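Local coordinates for protein oxalate--CoA ligase (PDB 5IE2) that belongs to the ANL superfamily of AMP-binding enzymes and holds adenosine-5'-triphosphate in its ligand pocket, at residues A44-S49 with D152-L157; Y90-F95 with N114-E119; E202-I208 with G229-P235; F240-W246 with I266-R270. All coordinates share one frame; numbering follows the deposited sequence. Where two conformers were deposited one is given.

Contact 1: A44-S49 with D152-L157; sequences ASRLVS and DSATEL
Ser49 and Ser153 meet hydroxyl to hydroxyl, with Ser49 OG 2.8 Å from Ser153 OG in a hydrogen bond. Ser153 OG lies between its own backbone N and carbonyl carbon (chi1 72°), a setting that turns it onto the helix, where Ser153 OG also comes within 3.0 Å of Ser45 O and rests against Val48 CB. The tight part of the contact is one turn back along the helix, at the buried Ser45. Here Ser45 and Ala154 bring their CA atoms to 4.7 Å, and Ala44 CB lies near Ala154 CB. Ser45 OG approaches Ala154 N at 2.9 Å, but this bond is weak and, because the serine was deposited in two conformers, doubtful. Val48 and Leu157 add one apolar contact, Leu157 CD1 passing Val48 CG2 at 4.0 Å as the two side chains slide by in opposite directions. The exposed Ser49 and Asp152 form the solvent side. Helix 33-50 thus receives the loop that precedes strand 164-169 on one flank, while its Leu47 packs on Met72, Ala75 and Val76 of helix 67-78. Arg78 of that second helix touches Ala44 and donates a hydrogen bond to Leu157 O.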
loop_
_atom_site.group_PDB
_atom_site.type_symbol
_atom_site.label_atom_id
_atom_site.label_comp_id
_atom_site.label_asym_id
_atom_site.label_seq_id
_atom_site.Cartn_x
_atom_site.Cartn_y
_atom_site.Cartn_z
ATOM N N ALA A 44 -15.754 -17.595 10.382
ATOM C CA ALA A 44 -15.438 -17.019 11.689
ATOM C C ALA A 44 -15.983 -17.965 12.764
ATOM O O ALA A 44 -15.347 -18.200 13.786
ATOM C CB ALA A 44 -16.054 -15.609 11.842
ATOM N N SER A 45 -17.169 -18.503 12.504
ATOM C CA SER A 45 -17.756 -19.460 13.441
ATOM C C SER A 45 -16.870 -20.680 13.624
ATOM O O SER A 45 -16.705 -21.169 14.764
ATOM C CB SER A 45 -19.133 -19.898 12.970
ATOM O OG SER A 45 -20.065 -18.897 13.307
ATOM N N ARG A 46 -16.305 -21.173 12.513
ATOM C CA ARG A 46 -15.404 -22.299 12.633
ATOM C C ARG A 46 -14.122 -21.917 13.397
ATOM O O ARG A 46 -13.596 -22.721 14.187
ATOM C CB ARG A 46 -15.049 -22.854 11.258
ATOM C CG ARG A 46 -16.273 -23.430 10.570
ATOM C CD ARG A 46 -16.402 -24.900 10.858
ATOM N NE ARG A 46 -15.483 -25.660 10.001
ATOM C CZ ARG A 46 -14.696 -26.654 10.414
ATOM N NH1 ARG A 46 -14.718 -27.039 11.684
ATOM N NH2 ARG A 46 -13.902 -27.285 9.543
ATOM N N LEU A 47 -13.583 -20.734 13.131
ATOM C CA LEU A 47 -12.376 -20.307 13.885
ATOM C C LEU A 47 -12.640 -20.295 15.404
ATOM O O LEU A 47 -11.804 -20.756 16.200
ATOM C CB LEU A 47 -11.928 -18.893 13.454
ATOM C CG LEU A 47 -11.387 -18.786 12.026
ATOM C CD1 LEU A 47 -11.032 -17.309 11.701
ATOM C CD2 LEU A 47 -10.124 -19.662 11.927
ATOM N N VAL A 48 -13.789 -19.752 15.805
ATOM C CA VAL A 48 -14.082 -19.674 17.230
ATOM C C VAL A 48 -14.381 -21.063 17.824
ATOM O O VAL A 48 -13.816 -21.426 18.846
ATOM C CB VAL A 48 -15.269 -18.719 17.499
ATOM C CG1 VAL A 48 -15.635 -18.682 18.980
ATOM C CG2 VAL A 48 -14.925 -17.315 17.033
ATOM N N SER A 49 -15.261 -21.830 17.187
ATOM C CA SER A 49 -15.733 -23.103 17.759
ATOM C C SER A 49 -14.738 -24.237 17.633
ATOM O O SER A 49 -14.687 -25.108 18.483
ATOM C CB SER A 49 -17.015 -23.570 17.074
ATOM O OG SER A 49 -18.070 -22.647 17.318
ATOM N N ASP A 152 -23.184 -20.342 13.348
ATOM C CA ASP A 152 -23.686 -20.112 14.680
ATOM C C ASP A 152 -22.800 -19.191 15.520
ATOM O O ASP A 152 -23.145 -18.055 15.758
ATOM C CB ASP A 152 -23.949 -21.450 15.396
ATOM C CG ASP A 152 -22.820 -22.450 15.228
ATOM O OD1 ASP A 152 -21.832 -22.130 14.544
ATOM O OD2 ASP A 152 -22.921 -23.563 15.795
ATOM N N SER A 153 -21.668 -19.707 15.978
ATOM C CA SER A 153 -20.930 -19.110 17.080
ATOM C C SER A 153 -20.345 -17.732 16.797
ATOM O O SER A 153 -19.665 -17.188 17.635
ATOM C CB SER A 153 -19.809 -20.044 17.536
ATOM O OG SER A 153 -18.778 -20.085 16.607
ATOM N N ALA A 154 -20.594 -17.201 15.615
ATOM C CA ALA A 154 -20.127 -15.896 15.265
ATOM C C ALA A 154 -21.207 -14.886 15.574
ATOM O O ALA A 154 -20.927 -13.780 15.936
ATOM C CB ALA A 154 -19.754 -15.813 13.781
ATOM N N THR A 155 -22.439 -15.282 15.377
ATOM C CA THR A 155 -23.590 -14.373 15.466
ATOM C C THR A 155 -23.529 -13.506 16.714
ATOM O O THR A 155 -23.619 -12.280 16.633
ATOM C CB THR A 155 -24.930 -15.132 15.471
ATOM O OG1 THR A 155 -25.003 -15.984 14.318
ATOM C CG2 THR A 155 -26.090 -14.144 15.455
ATOM N N GLU A 156 -23.384 -14.193 17.848
ATOM C CA GLU A 156 -23.193 -13.636 19.190
ATOM C C GLU A 156 -22.112 -12.550 19.297
ATOM O O GLU A 156 -22.264 -11.588 20.039
ATOM C CB GLU A 156 -22.832 -14.788 20.138
ATOM C CG GLU A 156 -23.073 -14.518 21.602
ATOM C CD GLU A 156 -22.666 -15.689 22.475
ATOM O OE1 GLU A 156 -22.013 -16.628 21.956
ATOM O OE2 GLU A 156 -23.010 -15.664 23.678
ATOM N N LEU A 157 -21.017 -12.744 18.569
ATOM C CA LEU A 157 -19.835 -11.897 18.631
ATOM C C LEU A 157 -20.116 -10.432 18.394
ATOM O O LEU A 157 -20.746 -10.078 17.390
ATOM C CB LEU A 157 -18.833 -12.356 17.578
ATOM C CG LEU A 157 -18.202 -13.700 17.877
ATOM C CD1 LEU A 157 -17.231 -14.016 16.794
ATOM C CD2 LEU A 157 -17.537 -13.656 19.228
#

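Contact 2: Y90-F95 with N114-E119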
loop_
_atom_site.group_PDB
_atom_site.type_symbol
_atom_site.label_atom_id
_atom_site.label_comp_id
_atom_site.label_asym_id
_atom_site.label_seq_id
_atom_site.Cartn_x
_atom_site.Cartn_y
_atom_site.Cartn_z
ATOM N N TYR A 90 8.759 -15.082 2.091
ATOM C CA TYR A 90 9.710 -15.127 3.194
ATOM C C TYR A 90 10.430 -16.488 3.292
ATOM O O TYR A 90 9.843 -17.537 2.976
ATOM C CB TYR A 90 8.995 -14.853 4.533
ATOM C CG TYR A 90 8.677 -13.392 4.834
ATOM C CD1 TYR A 90 9.481 -12.356 4.383
ATOM C CD2 TYR A 90 7.545 -13.052 5.590
ATOM C CE1 TYR A 90 9.193 -11.014 4.691
ATOM C CE2 TYR A 90 7.248 -11.742 5.868
ATOM C CZ TYR A 90 8.079 -10.718 5.437
ATOM O OH TYR A 90 7.765 -9.394 5.731
ATOM N N THR A 91 11.670 -16.447 3.774
ATOM C CA THR A 91 12.387 -17.675 4.110
ATOM C C THR A 91 11.835 -18.259 5.399
ATOM O O THR A 91 11.126 -17.569 6.141
ATOM C CB THR A 91 13.856 -17.422 4.298
ATOM O OG1 THR A 91 14.035 -16.612 5.478
ATOM C CG2 THR A 91 14.450 -16.746 3.062
ATOM N N ALA A 92 12.173 -19.514 5.697
ATOM C CA ALA A 92 11.708 -20.119 6.938
ATOM C C ALA A 92 12.197 -19.286 8.144
ATOM O O ALA A 92 11.484 -19.153 9.144
ATOM C CB ALA A 92 12.186 -21.574 7.058
ATOM N N GLU A 93 13.409 -18.720 8.055
ATOM C CA GLU A 93 13.967 -17.929 9.160
ATOM C C GLU A 93 13.181 -16.633 9.379
ATOM O O GLU A 93 12.923 -16.194 10.537
ATOM C CB GLU A 93 15.463 -17.594 8.907
ATOM C CG GLU A 93 16.355 -18.822 8.491
ATOM C CD GLU A 93 15.979 -19.485 7.146
ATOM O OE1 GLU A 93 15.583 -18.778 6.218
ATOM O OE2 GLU A 93 16.065 -20.720 7.015
ATOM N N GLU A 94 12.827 -16.004 8.259
ATOM C CA GLU A 94 12.003 -14.783 8.304
ATOM C C GLU A 94 10.635 -15.096 8.881
ATOM O O GLU A 94 10.145 -14.389 9.773
ATOM C CB GLU A 94 11.875 -14.173 6.928
ATOM C CG GLU A 94 13.235 -13.650 6.401
ATOM C CD GLU A 94 13.184 -13.170 4.954
ATOM O OE1 GLU A 94 12.693 -13.891 4.065
ATOM O OE2 GLU A 94 13.599 -12.024 4.709
ATOM N N PHE A 95 10.016 -16.163 8.393
ATOM C CA PHE A 95 8.717 -16.562 8.948
ATOM C C PHE A 95 8.791 -16.844 10.438
ATOM O O PHE A 95 7.883 -16.467 11.182
ATOM C CB PHE A 95 8.158 -17.787 8.248
ATOM C CG PHE A 95 7.372 -17.482 6.992
ATOM C CD1 PHE A 95 6.213 -16.708 7.035
ATOM C CD2 PHE A 95 7.777 -18.029 5.756
ATOM C CE1 PHE A 95 5.452 -16.464 5.860
ATOM C CE2 PHE A 95 7.022 -17.803 4.602
ATOM C CZ PHE A 95 5.874 -16.999 4.648
ATOM N N ASN A 114 2.507 -23.545 2.114
ATOM C CA ASN A 114 3.696 -22.710 2.013
ATOM C C ASN A 114 4.770 -23.372 2.858
ATOM O O ASN A 114 4.708 -23.375 4.105
ATOM C CB ASN A 114 3.403 -21.278 2.476
ATOM C CG ASN A 114 4.617 -20.360 2.307
ATOM O OD1 ASN A 114 5.650 -20.588 2.909
ATOM N ND2 ASN A 114 4.482 -19.335 1.496
ATOM N N ALA A 115 5.753 -24.002 2.207
ATOM C CA ALA A 115 6.658 -24.862 2.949
ATOM C C ALA A 115 7.511 -24.112 3.986
ATOM O O ALA A 115 7.631 -24.574 5.123
ATOM C CB ALA A 115 7.542 -25.676 1.954
ATOM N N PRO A 116 8.080 -22.943 3.621
ATOM C CA PRO A 116 8.844 -22.216 4.641
ATOM C C PRO A 116 7.961 -21.770 5.816
ATOM O O PRO A 116 8.419 -21.849 6.968
ATOM C CB PRO A 116 9.397 -20.997 3.878
ATOM C CG PRO A 116 9.465 -21.462 2.455
ATOM C CD PRO A 116 8.211 -22.316 2.291
ATOM N N ALA A 117 6.730 -21.319 5.552
ATOM C CA ALA A 117 5.906 -20.845 6.659
ATOM C C ALA A 117 5.515 -22.027 7.520
ATOM O O ALA A 117 5.544 -21.946 8.745
ATOM C CB ALA A 117 4.644 -20.094 6.164
ATOM N N GLN A 118 5.202 -23.142 6.885
ATOM C CA GLN A 118 4.836 -24.353 7.637
ATOM C C GLN A 118 5.987 -24.901 8.481
ATOM O O GLN A 118 5.787 -25.402 9.602
ATOM C CB GLN A 118 4.344 -25.433 6.679
ATOM C CG GLN A 118 2.949 -25.132 6.164
ATOM C CD GLN A 118 2.501 -26.056 5.050
ATOM O OE1 GLN A 118 2.180 -25.605 3.955
ATOM N NE2 GLN A 118 2.485 -27.350 5.319
ATOM N N GLU A 119 7.187 -24.816 7.932
ATOM C CA GLU A 119 8.429 -25.214 8.637
ATOM C C GLU A 119 8.612 -24.353 9.892
ATOM O O GLU A 119 8.851 -24.860 11.025
ATOM C CB GLU A 119 9.630 -25.067 7.699
ATOM C CG GLU A 119 10.991 -25.459 8.309
ATOM C CD GLU A 119 12.186 -25.173 7.362
ATOM O OE1 GLU A 119 11.994 -25.229 6.124
ATOM O OE2 GLU A 119 13.314 -24.893 7.862
#
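Ala117 drives its methyl group almost straight down onto the ring of Phe95, a CH-pi contact in which Ala117 CB stands 3.5 Å from the centroid of the Phe95 ring and only 5° off the ring normal. The opposite face of the same ring is taken by Tyr90 CB, nearer the rim, so the phenyl group is clamped between an aliphatic carbon of its own segment and one from the other helix. Asn114 reaches the ring as well, its OD1 lying 3.5 Å from Phe95 CE2, with the amide and ring planes 82° apart. Asn114 OD1 is already engaged: with CG anti to the backbone N (chi1 -177°), it swings back to accept from Ala117 N at 2.9 Å, while ND2 bonds to Ala88 O. Pro116 packs on the start of the other helix, its CB 3.6 Å from both Tyr90 O and Ala92 N. Farther out, the extended Glu119 lays its carboxylate against Ala92, OE2 being 3.6 Å from Ala92 CB. No hydrogen bond crosses between the segments. Instead, each secures its own helix start: Asn114 caps helix 115-123, and Thr91 with Glu94 forms a capping box on helix 92-101. These consecutive helices, each leading into a neighbouring parallel strand (104-110 and 127-132), belong to the alternating alpha/beta build of the large N-terminal part of ANL enzymes.

Contact 3: E202-I208 with G229-P235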
loop_
_atom_site.group_PDB
_atom_site.type_symbol
_atom_site.label_atom_id
_atom_site.label_comp_id
_atom_site.label_asym_id
_atom_site.label_seq_id
_atom_site.Cartn_x
_atom_site.Cartn_y
_atom_site.Cartn_z
ATOM N N GLU A 202 -21.437 1.794 -5.064
ATOM C CA GLU A 202 -21.617 0.385 -5.375
ATOM C C GLU A 202 -21.464 0.099 -6.867
ATOM O O GLU A 202 -21.389 -1.077 -7.262
ATOM C CB GLU A 202 -22.995 -0.091 -4.876
ATOM C CG GLU A 202 -24.171 0.580 -5.636
ATOM C CD GLU A 202 -24.632 1.945 -5.068
ATOM O OE1 GLU A 202 -23.920 2.608 -4.271
ATOM O OE2 GLU A 202 -25.760 2.379 -5.432
ATOM N N SER A 203 -21.436 1.119 -7.734
ATOM C CA SER A 203 -21.205 0.832 -9.154
ATOM C C SER A 203 -19.716 0.772 -9.530
ATOM O O SER A 203 -19.368 0.486 -10.686
ATOM C CB SER A 203 -21.913 1.866 -10.043
ATOM O OG SER A 203 -21.388 3.158 -9.810
ATOM N N ASP A 204 -18.823 1.018 -8.577
ATOM C CA ASP A 204 -17.398 0.953 -8.919
ATOM C C ASP A 204 -16.853 -0.479 -8.925
ATOM O O ASP A 204 -17.446 -1.416 -8.388
ATOM C CB ASP A 204 -16.554 1.816 -7.935
ATOM C CG ASP A 204 -16.703 3.330 -8.244
ATOM O OD1 ASP A 204 -16.453 3.690 -9.408
ATOM O OD2 ASP A 204 -17.181 4.111 -7.366
ATOM N N SER A 205 -15.698 -0.628 -9.570
ATOM C CA SER A 205 -15.125 -1.922 -9.795
ATOM C C SER A 205 -13.637 -1.735 -10.032
ATOM O O SER A 205 -13.257 -0.793 -10.728
ATOM C CB SER A 205 -15.777 -2.568 -11.032
ATOM O OG SER A 205 -15.011 -3.671 -11.462
ATOM N N THR A 206 -12.809 -2.622 -9.484
ATOM C CA THR A 206 -11.355 -2.502 -9.712
ATOM C C THR A 206 -10.679 -3.859 -9.786
ATOM O O THR A 206 -11.259 -4.901 -9.397
ATOM C CB THR A 206 -10.661 -1.630 -8.602
ATOM O OG1 THR A 206 -9.366 -1.275 -9.076
ATOM C CG2 THR A 206 -10.500 -2.403 -7.297
ATOM N N VAL A 207 -9.442 -3.861 -10.310
ATOM C CA VAL A 207 -8.602 -5.062 -10.340
ATOM C C VAL A 207 -7.424 -4.803 -9.407
ATOM O O VAL A 207 -6.793 -3.762 -9.531
ATOM C CB VAL A 207 -8.072 -5.364 -11.768
ATOM C CG1 VAL A 207 -6.991 -6.486 -11.742
ATOM C CG2 VAL A 207 -9.274 -5.722 -12.704
ATOM N N ILE A 208 -7.167 -5.728 -8.493
ATOM C CA ILE A 208 -6.055 -5.616 -7.526
ATOM C C ILE A 208 -4.730 -5.971 -8.212
ATOM O O ILE A 208 -4.570 -7.092 -8.745
ATOM C CB ILE A 208 -6.249 -6.564 -6.322
ATOM C CG1 ILE A 208 -7.588 -6.288 -5.626
ATOM C CG2 ILE A 208 -5.028 -6.444 -5.346
ATOM C CD1 ILE A 208 -7.638 -4.918 -4.967
ATOM N N GLY A 229 -19.771 -1.207 -1.173
ATOM C CA GLY A 229 -20.657 -2.116 -1.939
ATOM C C GLY A 229 -20.171 -2.276 -3.380
ATOM O O GLY A 229 -20.909 -2.766 -4.262
ATOM N N ALA A 230 -18.928 -1.852 -3.618
ATOM C CA ALA A 230 -18.278 -1.953 -4.951
ATOM C C ALA A 230 -17.731 -3.372 -5.155
ATOM O O ALA A 230 -17.837 -4.240 -4.259
ATOM C CB ALA A 230 -17.106 -0.890 -5.093
ATOM N N ALA A 231 -17.106 -3.608 -6.315
ATOM C CA ALA A 231 -16.529 -4.927 -6.618
ATOM C C ALA A 231 -15.012 -4.882 -6.810
ATOM O O ALA A 231 -14.433 -3.859 -7.231
ATOM C CB ALA A 231 -17.185 -5.522 -7.898
ATOM N N VAL A 232 -14.411 -6.011 -6.505
ATOM C CA VAL A 232 -12.975 -6.232 -6.611
ATOM C C VAL A 232 -12.719 -7.473 -7.426
ATOM O O VAL A 232 -13.349 -8.474 -7.171
ATOM C CB VAL A 232 -12.380 -6.436 -5.166
ATOM C CG1 VAL A 232 -10.911 -6.720 -5.230
ATOM C CG2 VAL A 232 -12.638 -5.180 -4.321
ATOM N N THR A 233 -11.758 -7.427 -8.351
ATOM C CA THR A 233 -11.360 -8.639 -9.091
ATOM C C THR A 233 -9.922 -8.975 -8.777
ATOM O O THR A 233 -9.058 -8.099 -8.807
ATOM C CB THR A 233 -11.527 -8.451 -10.609
ATOM O OG1 THR A 233 -12.920 -8.217 -10.897
ATOM C CG2 THR A 233 -11.001 -9.713 -11.415
ATOM N N LEU A 234 -9.653 -10.228 -8.441
ATOM C CA LEU A 234 -8.286 -10.706 -8.249
ATOM C C LEU A 234 -7.832 -11.384 -9.545
ATOM O O LEU A 234 -8.580 -12.199 -10.116
ATOM C CB LEU A 234 -8.222 -11.709 -7.085
ATOM C CG LEU A 234 -8.909 -11.186 -5.801
ATOM C CD1 LEU A 234 -8.882 -12.244 -4.726
ATOM C CD2 LEU A 234 -8.132 -9.900 -5.402
ATOM N N PRO A 235 -6.630 -11.071 -9.999
ATOM C CA PRO A 235 -6.072 -11.821 -11.163
ATOM C C PRO A 235 -6.000 -13.350 -10.923
ATOM O O PRO A 235 -5.784 -13.867 -9.810
ATOM C CB PRO A 235 -4.658 -11.254 -11.325
ATOM C CG PRO A 235 -4.714 -9.834 -10.709
ATOM C CD PRO A 235 -5.697 -10.043 -9.495
HETATM O O HOH W 1 -13.956 -5.800 -10.225
#
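Ile208 and Val232 press together where the parallel strands 205-207 and 231-234 run side by side. Ile208 CB lies 3.9 Å from Leu234 CD2. CG1, set anti to the carbonyl carbon (chi1 -57°), touches Val232 CG1 at 3.4 Å, closer than usual van der Waals contact, and also meets Leu234 CD2. At the tip, Ile208 CD1 stays in touch with Val232 CG1 at 3.7 Å. The backbone of the same residue closes the ladder, Ile208 N donating to Thr233 O; before it come Ala231 N to Asp204 O, Thr206 N to Ala231 O and Thr233 N to Thr206 O. Helix 215-227 connects these strands in a beta-alpha-beta unit, and Gly229 ends that helix in a Schellman motif. Ser205 and Thr233 share a face of the sheet, and a water bridges them, 2.7 Å from both Ser205 OG and Thr233 OG1. The water also donates to Thr206 O, which therefore accepts two bonds. Ser205 OG bonds further to Tyr252 O, and Thr233 OG1 to Arg21. Aliphatic carbons thus cluster at Ile208, while the buried hydroxyls of Ser205 and Thr233 are satisfied by water, a carbonyl and an arginine; the division is incomplete, since the apolar Val207 shares the hydroxyls' face.

Contact 4: F240-W246 with I266-R270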
loop_
_atom_site.group_PDB
_atom_site.type_symbol
_atom_site.label_atom_id
_atom_site.label_comp_id
_atom_site.label_asym_id
_atom_site.label_seq_id
_atom_site.Cartn_x
_atom_site.Cartn_y
_atom_site.Cartn_z
ATOM N N PHE A 240 -0.076 -9.437 -9.786
ATOM C CA PHE A 240 -0.184 -8.573 -10.959
ATOM C C PHE A 240 0.448 -9.221 -12.170
ATOM O O PHE A 240 1.541 -9.792 -12.063
ATOM C CB PHE A 240 0.495 -7.242 -10.662
ATOM C CG PHE A 240 0.683 -6.362 -11.875
ATOM C CD1 PHE A 240 -0.399 -5.828 -12.541
ATOM C CD2 PHE A 240 1.963 -6.130 -12.362
ATOM C CE1 PHE A 240 -0.181 -5.007 -13.657
ATOM C CE2 PHE A 240 2.171 -5.318 -13.477
ATOM C CZ PHE A 240 1.107 -4.778 -14.111
ATOM N N SER A 241 -0.231 -9.139 -13.312
ATOM C CA SER A 241 0.339 -9.529 -14.607
ATOM C C SER A 241 0.118 -8.409 -15.602
ATOM O O SER A 241 -1.018 -7.989 -15.774
ATOM C CB SER A 241 -0.341 -10.826 -15.144
ATOM O OG SER A 241 -0.142 -10.986 -16.548
ATOM N N ALA A 242 1.156 -7.906 -16.248
ATOM C CA ALA A 242 0.905 -6.824 -17.211
ATOM C C ALA A 242 0.058 -7.319 -18.407
ATOM O O ALA A 242 -0.699 -6.564 -19.036
ATOM C CB ALA A 242 2.215 -6.224 -17.706
ATOM N N THR A 243 0.161 -8.601 -18.713
ATOM C CA THR A 243 -0.534 -9.101 -19.898
ATOM C C THR A 243 -2.017 -9.310 -19.643
ATOM O O THR A 243 -2.808 -9.205 -20.570
ATOM C CB THR A 243 0.119 -10.410 -20.424
ATOM O OG1 THR A 243 0.002 -11.441 -19.450
ATOM C CG2 THR A 243 1.545 -10.180 -20.632
ATOM N N THR A 244 -2.425 -9.636 -18.417
ATOM C CA THR A 244 -3.855 -9.863 -18.210
ATOM C C THR A 244 -4.585 -8.668 -17.603
ATOM O O THR A 244 -5.797 -8.723 -17.449
ATOM C CB THR A 244 -4.123 -11.061 -17.297
ATOM O OG1 THR A 244 -3.550 -10.814 -16.008
ATOM C CG2 THR A 244 -3.524 -12.359 -17.922
ATOM N N PHE A 245 -3.837 -7.619 -17.247
ATOM C CA PHE A 245 -4.418 -6.454 -16.532
ATOM C C PHE A 245 -5.596 -5.842 -17.276
ATOM O O PHE A 245 -6.704 -5.751 -16.720
ATOM C CB PHE A 245 -3.333 -5.385 -16.286
ATOM C CG PHE A 245 -3.865 -4.141 -15.629
ATOM C CD1 PHE A 245 -4.489 -4.243 -14.387
ATOM C CD2 PHE A 245 -3.786 -2.901 -16.257
ATOM C CE1 PHE A 245 -5.011 -3.112 -13.739
ATOM C CE2 PHE A 245 -4.316 -1.745 -15.613
ATOM C CZ PHE A 245 -4.930 -1.866 -14.363
ATOM N N TRP A 246 -5.377 -5.376 -18.516
ATOM C CA TRP A 246 -6.443 -4.686 -19.207
ATOM C C TRP A 246 -7.556 -5.633 -19.624
ATOM O O TRP A 246 -8.702 -5.229 -19.570
ATOM C CB TRP A 246 -5.928 -3.904 -20.423
ATOM C CG TRP A 246 -5.170 -2.628 -19.964
ATOM C CD1 TRP A 246 -3.838 -2.378 -20.106
ATOM C CD2 TRP A 246 -5.726 -1.493 -19.286
ATOM N NE1 TRP A 246 -3.516 -1.152 -19.561
ATOM C CE2 TRP A 246 -4.660 -0.592 -19.041
ATOM C CE3 TRP A 246 -7.021 -1.147 -18.875
ATOM C CZ2 TRP A 246 -4.852 0.644 -18.414
ATOM C CZ3 TRP A 246 -7.217 0.077 -18.227
ATOM C CH2 TRP A 246 -6.134 0.966 -18.011
ATOM N N ILE A 266 5.414 -0.094 -15.403
ATOM C CA ILE A 266 5.275 -1.367 -16.156
ATOM C C ILE A 266 4.037 -1.389 -17.080
ATOM O O ILE A 266 4.103 -1.876 -18.238
ATOM C CB ILE A 266 5.232 -2.569 -15.172
ATOM C CG1 ILE A 266 6.589 -2.656 -14.489
ATOM C CG2 ILE A 266 4.845 -3.886 -15.893
ATOM C CD1 ILE A 266 6.695 -3.644 -13.369
ATOM N N ILE A 267 2.915 -0.855 -16.585
ATOM C CA ILE A 267 1.668 -0.758 -17.365
ATOM C C ILE A 267 1.871 0.162 -18.562
ATOM O O ILE A 267 1.389 -0.109 -19.674
ATOM C CB ILE A 267 0.540 -0.242 -16.473
ATOM C CG1 ILE A 267 0.182 -1.332 -15.437
ATOM C CG2 ILE A 267 -0.698 0.218 -17.295
ATOM C CD1 ILE A 267 -0.766 -0.783 -14.268
ATOM N N LEU A 268 2.610 1.255 -18.350
ATOM C CA LEU A 268 2.933 2.170 -19.478
ATOM C C LEU A 268 3.839 1.514 -20.515
ATOM O O LEU A 268 3.618 1.675 -21.728
ATOM C CB LEU A 268 3.598 3.440 -18.995
ATOM C CG LEU A 268 2.590 4.429 -18.383
ATOM C CD1 LEU A 268 3.377 5.561 -17.714
ATOM C CD2 LEU A 268 1.685 4.995 -19.451
ATOM N N ASP A 269 4.835 0.776 -20.048
ATOM C CA ASP A 269 5.719 0.035 -20.966
ATOM C C ASP A 269 4.885 -0.933 -21.837
ATOM O O ASP A 269 5.126 -1.092 -23.077
ATOM C CB ASP A 269 6.765 -0.803 -20.214
ATOM C CG ASP A 269 7.900 0.034 -19.549
ATOM O OD1 ASP A 269 8.152 1.214 -19.925
ATOM O OD2 ASP A 269 8.556 -0.538 -18.633
ATOM N N ARG A 270 3.968 -1.642 -21.182
ATOM C CA ARG A 270 3.117 -2.595 -21.896
ATOM C C ARG A 270 2.250 -1.855 -22.931
ATOM O O ARG A 270 1.994 -2.352 -24.068
ATOM C CB ARG A 270 2.271 -3.390 -20.897
ATOM C CG ARG A 270 1.137 -4.215 -21.504
ATOM C CD ARG A 270 1.673 -5.456 -22.194
ATOM N NE ARG A 270 0.598 -6.264 -22.755
ATOM C CZ ARG A 270 0.796 -7.407 -23.410
ATOM N NH1 ARG A 270 2.025 -7.866 -23.576
ATOM N NH2 ARG A 270 -0.241 -8.065 -23.919
HETATM O O HOH W 2 -3.186 -7.829 -22.967
HETATM O O HOH W 3 -0.782 -1.482 -20.413
#
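Ile267 offers a different carbon to each of three aromatic rings. Its CG1 touches Phe240 CZ at 3.8 Å, CD1 sits over a face of the Phe245 ring, 3.9 Å from Phe245 CE2, and CG2 approaches Trp246 NE1 at 3.9 Å. One turn of helix on, Arg270 adds a polar side chain: it leaves with CG anti to the backbone N (chi1 168°) and bends at chi2 (75°), which carries it past Ala242 O and brings one guanidinium face under Thr243 CG2. Ile266 CG2 completes this shell, set in the plane of the Phe240 ring at its edge and 4.0 Å from Ala242 CB. Two waters stitch the margins. One donates to Thr243 O and accepts from Arg270 NH2 at 3.1 Å; the other donates to Ile267 O and lies at the edge of the indole, in its plane, where it takes a weak bond from Trp246 NE1. Farther out, Phe245 lays its CE2 over the middle of the Trp246 ring, and these two rings are steadied in turn by edge-to-face neighbours, Tyr257 against Phe245 and Tyr279 against Trp246. Ser241 caps the start of helix 242-251, its OG accepting from Thr244 N at 3.2 Å, and the short helical segments then cross at 82°. With no hydrogen bond passing directly between them, the two segments are held mainly by apolar packing, much of it aliphatic on aromatic, and polar groups are linked by two bridging waters, one at Ile267 O and one at Arg270 NH2.

From the N terminus, helix 33-50 first enters contact 1, which closes a loop of about a hundred residues when 152-157 returns to it. Contact 2 is nested within that loop, joining the starts of helices 92-101 and 115-123, about 15 Å from contact 1 between nearest atoms. Contacts 3 and 4 follow in series, each closing a shorter loop: the first pairs the strands around helix 215-227, the second brings helix 261-273 back to helix 242-251. None of the loops cross. These last two contacts touch, Val207 CG1 lying 4.3 Å from Phe245 CD1, and strand 231-234 leads on to helix 242-251. Contacts 1 and 4 lie farthest apart, about 41 Å between centres.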